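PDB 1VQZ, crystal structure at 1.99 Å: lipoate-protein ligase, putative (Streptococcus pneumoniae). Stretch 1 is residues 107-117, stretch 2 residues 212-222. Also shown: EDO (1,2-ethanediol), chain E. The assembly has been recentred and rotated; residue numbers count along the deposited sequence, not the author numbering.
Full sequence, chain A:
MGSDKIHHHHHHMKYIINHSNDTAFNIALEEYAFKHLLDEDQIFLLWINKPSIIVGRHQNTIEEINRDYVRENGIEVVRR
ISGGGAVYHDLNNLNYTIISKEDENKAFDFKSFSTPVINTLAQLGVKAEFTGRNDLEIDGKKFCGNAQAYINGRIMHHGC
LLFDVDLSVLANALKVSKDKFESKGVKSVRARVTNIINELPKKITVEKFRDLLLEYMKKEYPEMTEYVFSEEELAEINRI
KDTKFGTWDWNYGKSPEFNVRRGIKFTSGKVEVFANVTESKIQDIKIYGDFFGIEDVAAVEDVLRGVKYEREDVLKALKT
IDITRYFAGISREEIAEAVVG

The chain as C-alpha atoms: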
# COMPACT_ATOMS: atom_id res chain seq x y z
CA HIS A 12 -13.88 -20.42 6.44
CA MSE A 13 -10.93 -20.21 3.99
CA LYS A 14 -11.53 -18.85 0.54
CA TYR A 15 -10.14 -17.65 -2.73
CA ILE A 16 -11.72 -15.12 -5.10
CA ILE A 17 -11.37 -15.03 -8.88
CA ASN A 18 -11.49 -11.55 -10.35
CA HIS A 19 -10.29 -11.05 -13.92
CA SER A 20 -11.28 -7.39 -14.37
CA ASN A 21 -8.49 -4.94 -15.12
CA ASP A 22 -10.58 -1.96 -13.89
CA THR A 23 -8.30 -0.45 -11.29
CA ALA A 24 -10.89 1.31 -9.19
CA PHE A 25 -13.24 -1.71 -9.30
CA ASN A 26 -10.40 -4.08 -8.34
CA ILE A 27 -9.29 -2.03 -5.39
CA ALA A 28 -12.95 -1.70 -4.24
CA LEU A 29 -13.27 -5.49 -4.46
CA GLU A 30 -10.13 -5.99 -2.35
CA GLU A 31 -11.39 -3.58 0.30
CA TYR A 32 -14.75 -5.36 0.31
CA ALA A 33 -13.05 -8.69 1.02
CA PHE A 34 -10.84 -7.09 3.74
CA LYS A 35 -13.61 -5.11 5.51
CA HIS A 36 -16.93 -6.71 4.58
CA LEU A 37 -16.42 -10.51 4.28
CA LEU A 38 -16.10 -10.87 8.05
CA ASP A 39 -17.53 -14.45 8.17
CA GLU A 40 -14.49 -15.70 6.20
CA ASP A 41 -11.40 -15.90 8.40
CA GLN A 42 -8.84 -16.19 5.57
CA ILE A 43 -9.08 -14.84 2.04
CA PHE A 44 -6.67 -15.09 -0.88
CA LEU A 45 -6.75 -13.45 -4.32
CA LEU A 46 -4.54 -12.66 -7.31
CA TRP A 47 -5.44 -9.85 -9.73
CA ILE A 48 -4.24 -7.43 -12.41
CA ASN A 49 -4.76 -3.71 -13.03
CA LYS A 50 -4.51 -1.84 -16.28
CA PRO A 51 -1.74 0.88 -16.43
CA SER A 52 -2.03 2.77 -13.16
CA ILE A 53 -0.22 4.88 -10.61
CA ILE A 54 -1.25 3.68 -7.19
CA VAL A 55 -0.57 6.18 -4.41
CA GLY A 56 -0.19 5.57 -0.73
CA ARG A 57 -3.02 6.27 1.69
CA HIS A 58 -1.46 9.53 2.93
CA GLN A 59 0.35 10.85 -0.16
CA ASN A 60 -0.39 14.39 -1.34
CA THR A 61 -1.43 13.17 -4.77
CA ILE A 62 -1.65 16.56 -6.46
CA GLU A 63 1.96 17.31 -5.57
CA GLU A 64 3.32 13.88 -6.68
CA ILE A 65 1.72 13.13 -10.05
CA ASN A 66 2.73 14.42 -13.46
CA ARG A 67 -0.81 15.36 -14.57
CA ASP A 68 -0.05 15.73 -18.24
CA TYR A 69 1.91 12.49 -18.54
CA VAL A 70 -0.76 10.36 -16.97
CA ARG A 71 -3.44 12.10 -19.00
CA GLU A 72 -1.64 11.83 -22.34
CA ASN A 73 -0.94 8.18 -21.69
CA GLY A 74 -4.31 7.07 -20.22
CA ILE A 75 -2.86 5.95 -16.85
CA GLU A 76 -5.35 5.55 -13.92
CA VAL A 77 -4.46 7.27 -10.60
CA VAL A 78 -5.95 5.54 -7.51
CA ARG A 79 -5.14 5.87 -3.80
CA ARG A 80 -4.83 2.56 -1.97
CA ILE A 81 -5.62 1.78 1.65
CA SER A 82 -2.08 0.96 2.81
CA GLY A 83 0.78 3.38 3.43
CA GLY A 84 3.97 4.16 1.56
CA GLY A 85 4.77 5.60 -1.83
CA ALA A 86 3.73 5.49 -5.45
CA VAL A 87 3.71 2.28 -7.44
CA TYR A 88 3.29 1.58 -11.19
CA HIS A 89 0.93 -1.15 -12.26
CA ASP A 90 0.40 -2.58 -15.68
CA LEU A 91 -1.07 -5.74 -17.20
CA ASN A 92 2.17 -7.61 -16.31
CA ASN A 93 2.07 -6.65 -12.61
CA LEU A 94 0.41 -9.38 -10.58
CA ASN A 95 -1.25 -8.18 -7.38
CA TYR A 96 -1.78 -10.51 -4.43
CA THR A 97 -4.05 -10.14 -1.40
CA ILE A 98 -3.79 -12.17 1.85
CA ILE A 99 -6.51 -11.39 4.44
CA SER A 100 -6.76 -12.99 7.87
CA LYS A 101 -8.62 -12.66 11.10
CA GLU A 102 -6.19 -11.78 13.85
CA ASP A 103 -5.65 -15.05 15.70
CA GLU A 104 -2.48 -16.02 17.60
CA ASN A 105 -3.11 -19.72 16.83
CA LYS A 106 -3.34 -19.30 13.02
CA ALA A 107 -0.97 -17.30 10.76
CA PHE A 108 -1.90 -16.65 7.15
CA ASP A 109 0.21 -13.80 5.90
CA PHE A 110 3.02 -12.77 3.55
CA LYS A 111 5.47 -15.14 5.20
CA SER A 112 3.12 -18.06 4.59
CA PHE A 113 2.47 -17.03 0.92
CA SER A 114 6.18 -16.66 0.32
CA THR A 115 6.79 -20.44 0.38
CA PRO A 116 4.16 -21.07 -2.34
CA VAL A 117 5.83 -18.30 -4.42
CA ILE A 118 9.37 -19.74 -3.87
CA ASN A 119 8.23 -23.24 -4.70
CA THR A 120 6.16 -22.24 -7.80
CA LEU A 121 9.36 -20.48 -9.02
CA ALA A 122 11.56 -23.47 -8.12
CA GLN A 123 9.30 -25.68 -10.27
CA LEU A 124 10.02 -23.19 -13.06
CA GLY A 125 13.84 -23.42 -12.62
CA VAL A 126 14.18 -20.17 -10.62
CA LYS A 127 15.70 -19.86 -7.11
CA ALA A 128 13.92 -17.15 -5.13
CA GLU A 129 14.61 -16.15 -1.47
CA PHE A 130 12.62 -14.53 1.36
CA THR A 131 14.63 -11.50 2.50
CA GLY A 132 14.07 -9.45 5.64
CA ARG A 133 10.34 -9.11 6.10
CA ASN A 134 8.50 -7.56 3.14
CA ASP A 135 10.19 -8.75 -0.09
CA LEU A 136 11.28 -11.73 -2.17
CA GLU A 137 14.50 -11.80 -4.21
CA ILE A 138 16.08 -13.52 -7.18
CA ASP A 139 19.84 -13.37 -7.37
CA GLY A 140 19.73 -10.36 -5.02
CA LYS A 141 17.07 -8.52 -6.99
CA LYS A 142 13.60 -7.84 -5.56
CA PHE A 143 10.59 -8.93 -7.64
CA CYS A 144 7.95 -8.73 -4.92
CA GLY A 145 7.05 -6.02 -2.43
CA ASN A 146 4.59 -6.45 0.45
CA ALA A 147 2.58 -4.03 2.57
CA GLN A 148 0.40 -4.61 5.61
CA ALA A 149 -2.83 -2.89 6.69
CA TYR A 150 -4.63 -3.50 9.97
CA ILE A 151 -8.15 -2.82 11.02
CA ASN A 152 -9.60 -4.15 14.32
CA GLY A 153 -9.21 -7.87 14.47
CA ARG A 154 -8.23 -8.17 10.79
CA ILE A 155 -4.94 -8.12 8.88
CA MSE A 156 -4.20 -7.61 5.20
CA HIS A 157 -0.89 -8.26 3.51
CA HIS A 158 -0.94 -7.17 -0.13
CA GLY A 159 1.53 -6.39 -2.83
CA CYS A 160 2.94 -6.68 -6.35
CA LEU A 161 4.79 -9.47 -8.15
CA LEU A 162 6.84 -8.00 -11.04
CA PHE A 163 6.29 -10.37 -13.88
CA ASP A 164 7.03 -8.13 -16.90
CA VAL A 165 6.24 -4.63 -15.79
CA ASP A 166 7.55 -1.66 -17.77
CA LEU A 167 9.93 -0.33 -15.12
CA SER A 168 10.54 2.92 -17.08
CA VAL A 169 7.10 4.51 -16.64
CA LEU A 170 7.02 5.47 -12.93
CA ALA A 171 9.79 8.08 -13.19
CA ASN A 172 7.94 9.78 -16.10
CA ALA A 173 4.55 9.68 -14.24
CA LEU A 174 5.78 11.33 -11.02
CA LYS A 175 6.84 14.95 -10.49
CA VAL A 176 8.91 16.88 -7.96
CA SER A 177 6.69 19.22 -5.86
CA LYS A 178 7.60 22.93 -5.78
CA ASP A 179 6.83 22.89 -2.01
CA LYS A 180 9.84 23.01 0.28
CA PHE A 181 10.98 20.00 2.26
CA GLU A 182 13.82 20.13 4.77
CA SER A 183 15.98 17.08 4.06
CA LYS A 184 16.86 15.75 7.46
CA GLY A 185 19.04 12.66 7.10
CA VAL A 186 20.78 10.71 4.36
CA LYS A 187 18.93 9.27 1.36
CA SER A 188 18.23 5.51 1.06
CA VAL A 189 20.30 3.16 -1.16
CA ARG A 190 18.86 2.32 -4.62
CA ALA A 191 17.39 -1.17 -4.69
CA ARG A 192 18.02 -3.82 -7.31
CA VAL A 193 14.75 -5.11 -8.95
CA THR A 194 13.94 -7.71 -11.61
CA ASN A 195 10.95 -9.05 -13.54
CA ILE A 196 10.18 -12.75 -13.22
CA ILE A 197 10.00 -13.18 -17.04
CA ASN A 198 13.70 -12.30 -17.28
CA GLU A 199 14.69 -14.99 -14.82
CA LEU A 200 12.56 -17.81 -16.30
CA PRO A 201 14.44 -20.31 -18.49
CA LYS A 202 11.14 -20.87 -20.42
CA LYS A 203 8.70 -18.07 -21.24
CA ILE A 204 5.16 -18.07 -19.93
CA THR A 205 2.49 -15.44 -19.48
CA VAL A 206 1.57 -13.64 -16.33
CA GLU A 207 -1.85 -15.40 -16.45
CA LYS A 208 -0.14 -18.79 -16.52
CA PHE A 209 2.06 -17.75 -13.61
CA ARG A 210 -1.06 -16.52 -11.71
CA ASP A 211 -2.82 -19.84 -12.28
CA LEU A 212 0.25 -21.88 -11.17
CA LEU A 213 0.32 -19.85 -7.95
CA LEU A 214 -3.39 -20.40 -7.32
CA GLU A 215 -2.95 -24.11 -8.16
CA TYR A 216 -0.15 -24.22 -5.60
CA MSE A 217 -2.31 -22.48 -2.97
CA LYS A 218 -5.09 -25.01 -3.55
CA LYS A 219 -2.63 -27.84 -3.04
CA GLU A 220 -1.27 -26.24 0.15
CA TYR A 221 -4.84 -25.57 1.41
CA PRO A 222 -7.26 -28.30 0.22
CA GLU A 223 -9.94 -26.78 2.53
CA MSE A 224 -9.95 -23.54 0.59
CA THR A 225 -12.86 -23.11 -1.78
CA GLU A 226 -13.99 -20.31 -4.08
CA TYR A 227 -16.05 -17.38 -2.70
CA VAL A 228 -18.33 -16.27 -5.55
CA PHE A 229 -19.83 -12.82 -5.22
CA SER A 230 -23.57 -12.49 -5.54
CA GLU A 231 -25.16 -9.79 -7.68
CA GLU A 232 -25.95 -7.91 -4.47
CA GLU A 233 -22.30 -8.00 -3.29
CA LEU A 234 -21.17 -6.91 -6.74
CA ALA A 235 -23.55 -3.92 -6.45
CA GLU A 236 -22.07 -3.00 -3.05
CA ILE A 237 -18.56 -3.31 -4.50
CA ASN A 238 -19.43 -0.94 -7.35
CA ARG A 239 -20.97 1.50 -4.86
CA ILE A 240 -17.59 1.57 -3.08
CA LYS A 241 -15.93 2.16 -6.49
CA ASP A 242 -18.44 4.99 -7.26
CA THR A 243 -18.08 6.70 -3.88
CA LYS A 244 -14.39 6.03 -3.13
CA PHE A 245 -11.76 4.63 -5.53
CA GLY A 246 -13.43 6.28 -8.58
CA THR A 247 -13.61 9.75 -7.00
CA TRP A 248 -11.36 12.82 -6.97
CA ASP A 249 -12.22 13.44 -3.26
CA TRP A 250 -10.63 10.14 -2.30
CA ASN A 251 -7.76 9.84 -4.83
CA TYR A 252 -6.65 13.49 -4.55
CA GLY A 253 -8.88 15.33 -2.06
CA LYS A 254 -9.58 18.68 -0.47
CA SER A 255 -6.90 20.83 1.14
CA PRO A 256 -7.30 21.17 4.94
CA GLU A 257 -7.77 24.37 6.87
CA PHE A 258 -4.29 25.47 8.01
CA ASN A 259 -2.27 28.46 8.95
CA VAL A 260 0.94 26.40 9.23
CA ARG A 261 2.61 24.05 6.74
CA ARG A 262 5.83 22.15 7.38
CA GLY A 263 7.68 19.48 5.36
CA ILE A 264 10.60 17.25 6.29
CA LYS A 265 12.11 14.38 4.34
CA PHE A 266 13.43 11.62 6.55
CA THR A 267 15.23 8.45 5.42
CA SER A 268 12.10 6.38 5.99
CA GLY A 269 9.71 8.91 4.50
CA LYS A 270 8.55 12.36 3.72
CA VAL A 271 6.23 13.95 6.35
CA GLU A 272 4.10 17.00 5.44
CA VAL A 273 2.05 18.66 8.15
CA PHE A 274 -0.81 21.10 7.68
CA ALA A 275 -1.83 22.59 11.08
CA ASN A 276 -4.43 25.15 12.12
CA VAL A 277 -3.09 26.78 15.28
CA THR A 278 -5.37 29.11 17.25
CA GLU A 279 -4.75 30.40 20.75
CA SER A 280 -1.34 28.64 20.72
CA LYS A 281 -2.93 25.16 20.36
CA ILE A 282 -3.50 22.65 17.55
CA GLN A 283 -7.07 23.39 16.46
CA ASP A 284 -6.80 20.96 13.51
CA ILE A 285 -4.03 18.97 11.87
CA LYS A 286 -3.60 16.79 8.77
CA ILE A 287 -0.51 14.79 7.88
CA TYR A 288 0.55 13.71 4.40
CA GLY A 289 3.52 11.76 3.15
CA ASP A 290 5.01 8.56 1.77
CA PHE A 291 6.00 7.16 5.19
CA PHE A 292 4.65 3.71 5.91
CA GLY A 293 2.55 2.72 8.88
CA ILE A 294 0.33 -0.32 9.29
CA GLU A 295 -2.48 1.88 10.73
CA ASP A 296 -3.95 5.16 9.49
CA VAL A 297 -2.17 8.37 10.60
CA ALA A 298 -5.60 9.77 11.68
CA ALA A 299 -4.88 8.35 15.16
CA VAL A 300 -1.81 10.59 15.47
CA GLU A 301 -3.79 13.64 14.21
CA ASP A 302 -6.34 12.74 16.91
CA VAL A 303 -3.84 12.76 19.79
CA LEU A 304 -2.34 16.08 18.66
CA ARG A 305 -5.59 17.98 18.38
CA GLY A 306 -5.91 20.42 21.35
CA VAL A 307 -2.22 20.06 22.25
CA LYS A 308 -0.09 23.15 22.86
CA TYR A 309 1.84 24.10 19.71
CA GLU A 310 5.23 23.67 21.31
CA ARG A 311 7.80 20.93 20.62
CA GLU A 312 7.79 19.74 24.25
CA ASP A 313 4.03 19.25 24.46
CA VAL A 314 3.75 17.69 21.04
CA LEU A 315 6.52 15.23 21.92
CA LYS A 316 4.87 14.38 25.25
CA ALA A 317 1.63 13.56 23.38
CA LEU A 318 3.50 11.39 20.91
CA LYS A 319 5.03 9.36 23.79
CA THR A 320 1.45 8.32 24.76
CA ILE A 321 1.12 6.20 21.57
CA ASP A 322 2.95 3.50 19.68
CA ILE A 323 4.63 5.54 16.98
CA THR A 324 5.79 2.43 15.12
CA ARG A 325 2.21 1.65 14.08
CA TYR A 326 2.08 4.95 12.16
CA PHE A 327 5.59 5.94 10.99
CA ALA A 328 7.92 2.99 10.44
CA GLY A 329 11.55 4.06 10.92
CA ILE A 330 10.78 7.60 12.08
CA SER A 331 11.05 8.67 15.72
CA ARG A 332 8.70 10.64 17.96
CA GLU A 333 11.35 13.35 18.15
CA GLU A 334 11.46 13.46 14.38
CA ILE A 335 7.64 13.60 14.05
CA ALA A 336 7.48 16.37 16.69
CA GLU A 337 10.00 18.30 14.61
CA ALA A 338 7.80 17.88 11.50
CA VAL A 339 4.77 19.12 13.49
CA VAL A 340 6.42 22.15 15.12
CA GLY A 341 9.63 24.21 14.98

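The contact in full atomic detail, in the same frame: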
# COMPACT_ATOMS: atom_id res chain seq x y z
N ALA A 107 -1.68 -18.34 11.52
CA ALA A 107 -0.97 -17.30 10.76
C ALA A 107 -1.09 -17.56 9.26
O ALA A 107 -0.66 -18.60 8.74
CB ALA A 107 0.49 -17.22 11.18
N PHE A 108 -1.69 -16.59 8.58
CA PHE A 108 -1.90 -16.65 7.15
C PHE A 108 -1.59 -15.27 6.64
O PHE A 108 -2.43 -14.33 6.77
CB PHE A 108 -3.34 -17.05 6.86
CG PHE A 108 -3.66 -17.16 5.40
CD1 PHE A 108 -3.14 -18.19 4.66
CD2 PHE A 108 -4.52 -16.25 4.78
CE1 PHE A 108 -3.45 -18.32 3.30
CE2 PHE A 108 -4.83 -16.37 3.45
CZ PHE A 108 -4.31 -17.42 2.70
N ASP A 109 -0.39 -15.12 6.10
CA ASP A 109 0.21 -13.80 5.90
C ASP A 109 1.28 -13.90 4.83
O ASP A 109 1.38 -14.94 4.18
CB ASP A 109 0.80 -13.25 7.19
CG ASP A 109 1.75 -14.23 7.88
OD1 ASP A 109 2.35 -15.14 7.24
OD2 ASP A 109 1.87 -14.07 9.12
N PHE A 110 2.03 -12.83 4.62
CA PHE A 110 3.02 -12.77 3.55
C PHE A 110 4.00 -13.91 3.69
O PHE A 110 4.27 -14.62 2.73
CB PHE A 110 3.79 -11.44 3.55
CG PHE A 110 4.74 -11.30 2.38
CD1 PHE A 110 4.28 -11.43 1.08
CD2 PHE A 110 6.09 -11.05 2.58
CE1 PHE A 110 5.13 -11.31 0.00
CE2 PHE A 110 6.95 -10.93 1.50
CZ PHE A 110 6.48 -11.05 0.21
N LYS A 111 4.55 -14.05 4.89
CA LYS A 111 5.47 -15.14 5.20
C LYS A 111 4.93 -16.49 4.73
O LYS A 111 5.66 -17.27 4.17
CB LYS A 111 5.74 -15.23 6.70
CG LYS A 111 6.49 -14.03 7.24
N SER A 112 3.66 -16.77 4.98
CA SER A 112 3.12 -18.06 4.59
C SER A 112 2.92 -18.19 3.08
O SER A 112 3.05 -19.28 2.54
CB SER A 112 1.86 -18.41 5.40
OG SER A 112 0.82 -17.49 5.25
N PHE A 113 2.61 -17.08 2.40
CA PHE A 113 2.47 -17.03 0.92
C PHE A 113 3.81 -17.20 0.22
O PHE A 113 3.91 -17.74 -0.89
CB PHE A 113 1.84 -15.69 0.56
CG PHE A 113 1.73 -15.39 -0.93
CD1 PHE A 113 0.97 -16.19 -1.77
CD2 PHE A 113 2.37 -14.26 -1.48
CE1 PHE A 113 0.84 -15.86 -3.15
CE2 PHE A 113 2.26 -13.93 -2.83
CZ PHE A 113 1.49 -14.72 -3.68
N SER A 114 4.86 -16.76 0.90
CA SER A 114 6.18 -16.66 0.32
C SER A 114 6.72 -18.05 -0.07
O SER A 114 7.44 -18.18 -1.04
CB SER A 114 7.11 -15.99 1.33
OG SER A 114 7.54 -16.93 2.32
N THR A 115 6.37 -19.08 0.70
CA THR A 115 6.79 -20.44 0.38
C THR A 115 6.17 -20.93 -0.94
O THR A 115 6.92 -21.41 -1.81
CB THR A 115 6.58 -21.44 1.56
OG1 THR A 115 7.66 -21.27 2.48
CG2 THR A 115 6.59 -22.87 1.08
N PRO A 116 4.83 -20.85 -1.06
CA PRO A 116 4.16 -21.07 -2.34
C PRO A 116 4.79 -20.30 -3.52
O PRO A 116 4.99 -20.90 -4.59
CB PRO A 116 2.73 -20.62 -2.07
CG PRO A 116 2.53 -20.89 -0.64
CD PRO A 116 3.85 -20.61 0.02
N VAL A 117 5.15 -19.03 -3.34
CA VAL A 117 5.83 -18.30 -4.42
C VAL A 117 7.17 -18.94 -4.74
O VAL A 117 7.42 -19.25 -5.90
CB VAL A 117 5.97 -16.82 -4.15
CG1 VAL A 117 6.64 -16.10 -5.32
CG2 VAL A 117 4.58 -16.20 -3.91
N LEU A 212 -0.65 -20.95 -11.89
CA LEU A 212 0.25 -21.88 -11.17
C LEU A 212 0.32 -21.54 -9.69
O LEU A 212 0.30 -22.42 -8.85
CB LEU A 212 1.67 -21.84 -11.73
CG LEU A 212 1.96 -22.61 -13.00
CD1 LEU A 212 3.32 -22.13 -13.66
CD2 LEU A 212 1.97 -24.10 -12.82
N LEU A 213 0.37 -20.25 -9.37
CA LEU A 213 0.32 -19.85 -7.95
C LEU A 213 -0.97 -20.28 -7.25
O LEU A 213 -0.92 -20.81 -6.14
CB LEU A 213 0.47 -18.34 -7.80
CG LEU A 213 1.83 -17.72 -7.71
CD1 LEU A 213 1.61 -16.24 -7.40
CD2 LEU A 213 2.68 -18.41 -6.62
N LEU A 214 -2.10 -20.03 -7.89
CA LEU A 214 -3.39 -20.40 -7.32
C LEU A 214 -3.42 -21.91 -7.19
O LEU A 214 -3.81 -22.44 -6.13
CB LEU A 214 -4.57 -19.90 -8.18
CG LEU A 214 -5.96 -20.23 -7.61
CD1 LEU A 214 -6.18 -19.52 -6.26
CD2 LEU A 214 -7.10 -19.86 -8.56
N GLU A 215 -2.99 -22.63 -8.23
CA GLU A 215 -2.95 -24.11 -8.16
C GLU A 215 -2.07 -24.57 -6.97
O GLU A 215 -2.43 -25.48 -6.20
CB GLU A 215 -2.47 -24.75 -9.49
CG GLU A 215 -3.61 -25.00 -10.54
CD GLU A 215 -4.80 -25.90 -10.01
OE1 GLU A 215 -4.54 -27.07 -9.59
OE2 GLU A 215 -5.98 -25.44 -10.04
N TYR A 216 -0.93 -23.92 -6.78
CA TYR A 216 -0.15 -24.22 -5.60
C TYR A 216 -0.90 -23.98 -4.29
O TYR A 216 -0.84 -24.81 -3.36
CB TYR A 216 1.16 -23.43 -5.57
CG TYR A 216 2.13 -23.97 -4.54
CD1 TYR A 216 1.99 -23.65 -3.18
CD2 TYR A 216 3.15 -24.84 -4.91
CE1 TYR A 216 2.87 -24.17 -2.22
CE2 TYR A 216 4.04 -25.36 -3.94
CZ TYR A 216 3.89 -25.01 -2.60
OH TYR A 216 4.77 -25.49 -1.67
N MSE A 217 -1.61 -22.85 -4.21
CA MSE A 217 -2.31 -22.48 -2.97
C MSE A 217 -3.35 -23.53 -2.62
O MSE A 217 -3.47 -23.94 -1.45
CB MSE A 217 -2.92 -21.08 -3.09
CG MSE A 217 -1.85 -19.97 -2.93
SE MSE A 217 -1.08 -19.82 -1.06
CE MSE A 217 -2.62 -19.05 -0.18
N LYS A 218 -4.04 -24.00 -3.66
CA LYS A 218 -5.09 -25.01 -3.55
C LYS A 218 -4.53 -26.34 -3.03
O LYS A 218 -5.21 -27.08 -2.28
CB LYS A 218 -5.83 -25.18 -4.90
CG LYS A 218 -6.84 -24.06 -5.13
CD LYS A 218 -7.23 -23.78 -6.56
CE LYS A 218 -8.46 -24.52 -6.99
NZ LYS A 218 -8.89 -24.11 -8.35
N LYS A 219 -3.28 -26.61 -3.38
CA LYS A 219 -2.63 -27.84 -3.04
C LYS A 219 -2.20 -27.74 -1.58
O LYS A 219 -2.39 -28.66 -0.80
CB LYS A 219 -1.43 -28.07 -3.97
CG LYS A 219 -1.25 -29.51 -4.38
N GLU A 220 -1.65 -26.58 -1.23
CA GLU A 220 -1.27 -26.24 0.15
C GLU A 220 -2.50 -26.23 1.10
O GLU A 220 -2.45 -26.77 2.21
CB GLU A 220 -0.54 -24.89 0.13
CG GLU A 220 0.25 -24.51 1.37
CD GLU A 220 1.63 -25.17 1.44
OE1 GLU A 220 1.68 -26.41 1.50
OE2 GLU A 220 2.65 -24.44 1.45
N TYR A 221 -3.62 -25.70 0.62
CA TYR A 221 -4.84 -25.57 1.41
C TYR A 221 -6.05 -26.23 0.74
O TYR A 221 -6.92 -25.54 0.17
CB TYR A 221 -5.12 -24.09 1.69
CG TYR A 221 -3.96 -23.34 2.35
CD1 TYR A 221 -3.75 -23.41 3.73
CD2 TYR A 221 -3.08 -22.57 1.59
CE1 TYR A 221 -2.68 -22.72 4.33
CE2 TYR A 221 -2.00 -21.90 2.18
CZ TYR A 221 -1.81 -21.98 3.55
OH TYR A 221 -0.75 -21.30 4.13
N PRO A 222 -6.14 -27.57 0.84
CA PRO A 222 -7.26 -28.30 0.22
C PRO A 222 -8.67 -27.93 0.73
O PRO A 222 -9.68 -28.22 0.05
CB PRO A 222 -6.96 -29.78 0.53
CG PRO A 222 -5.62 -29.83 1.16
CD PRO A 222 -5.20 -28.46 1.54
C1 EDO E . -6.43 -21.87 -11.44
O1 EDO E . -5.48 -22.85 -11.83
C2 EDO E . -7.63 -21.90 -12.38
O2 EDO E . -8.71 -21.13 -11.81
O HOH W 1 -1.26 -20.56 6.99

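No direct hydrogen bond joins the two stretches; the polar link between them is a single water, which donates to Ala107 O (2.7 Å from the water oxygen) and lies 3.0 Å from Tyr221 OH. The rest of the contact, which buries 496 Å² in all, is mostly apolar packing, with some backbone atoms of the first stretch taking part. Helix 110-117 and helix 212-220 cross at 114° between their N-to-C directions, with axes 9.8 Å apart at closest approach. The backbones come nearest where Pro116 CA lies 6.3 Å from Tyr216 CA and Val117 CA lies 6.7 Å from Leu213 CA.

Pro116 has more of its surface covered by the other stretch than any other residue in the contact. Its nitrogen carries no hydrogen and so makes no bond to the preceding turn, and the helix kinks here. The compact ring fits closely against the second helix: Pro116 CB is 3.3 Å from Tyr216 CD1, and Pro116 CG is 3.8 Å from Met217 SE. The carbonyl oxygen Pro116 O lies over one face of the Tyr216 ring. One turn back along the second helix, Leu213 fills the space beside Val117, with Leu213 CD2 3.8 Å from Val117 CA and 4.0 Å from Val117 CG2. Although Val117 CB points away from the second helix, the end of the leucine side chain reaches across to it.

Met217, present as selenomethionine, touches Phe108, Phe113 and Pro116. With all three chi angles in m, its side chain ends between aromatic rings of the first stretch. Met217 CE is 3.7 Å from Phe108 CE1 and Met217 SE is 4.2 Å from Phe113 CD1, both approaching near the ring planes, at the edges. The Phe113 ring also reaches Leu213, with Phe113 CZ 4.0 Å from Leu213 CD1; its CA-to-CB bond points away, but the t rotamer brings the ring end back to the contact.

Beyond the end of the second helix, Tyr221 leaves helical geometry; its CA-to-CB bond points toward the first stretch, and its ring meets Phe108. The edge of Phe108 meets the face of Tyr221, with centroids 5.6 Å apart and planes at 89°, an arrangement that sets the slightly positive ring hydrogens against the electron-rich face. Tyr221 OH also sits 4.1 Å from Ser112 CB.

The start of the first helix is secured locally: Asp109 OD1 caps Ser112 N at 3.1 Å, and Asp109 N donates to Ser112 OG at 2.8 Å. At the exposed margin, Thr115 CG2 lies 4.3 Å from Glu220 OE2, a loose contact without a hydrogen bond.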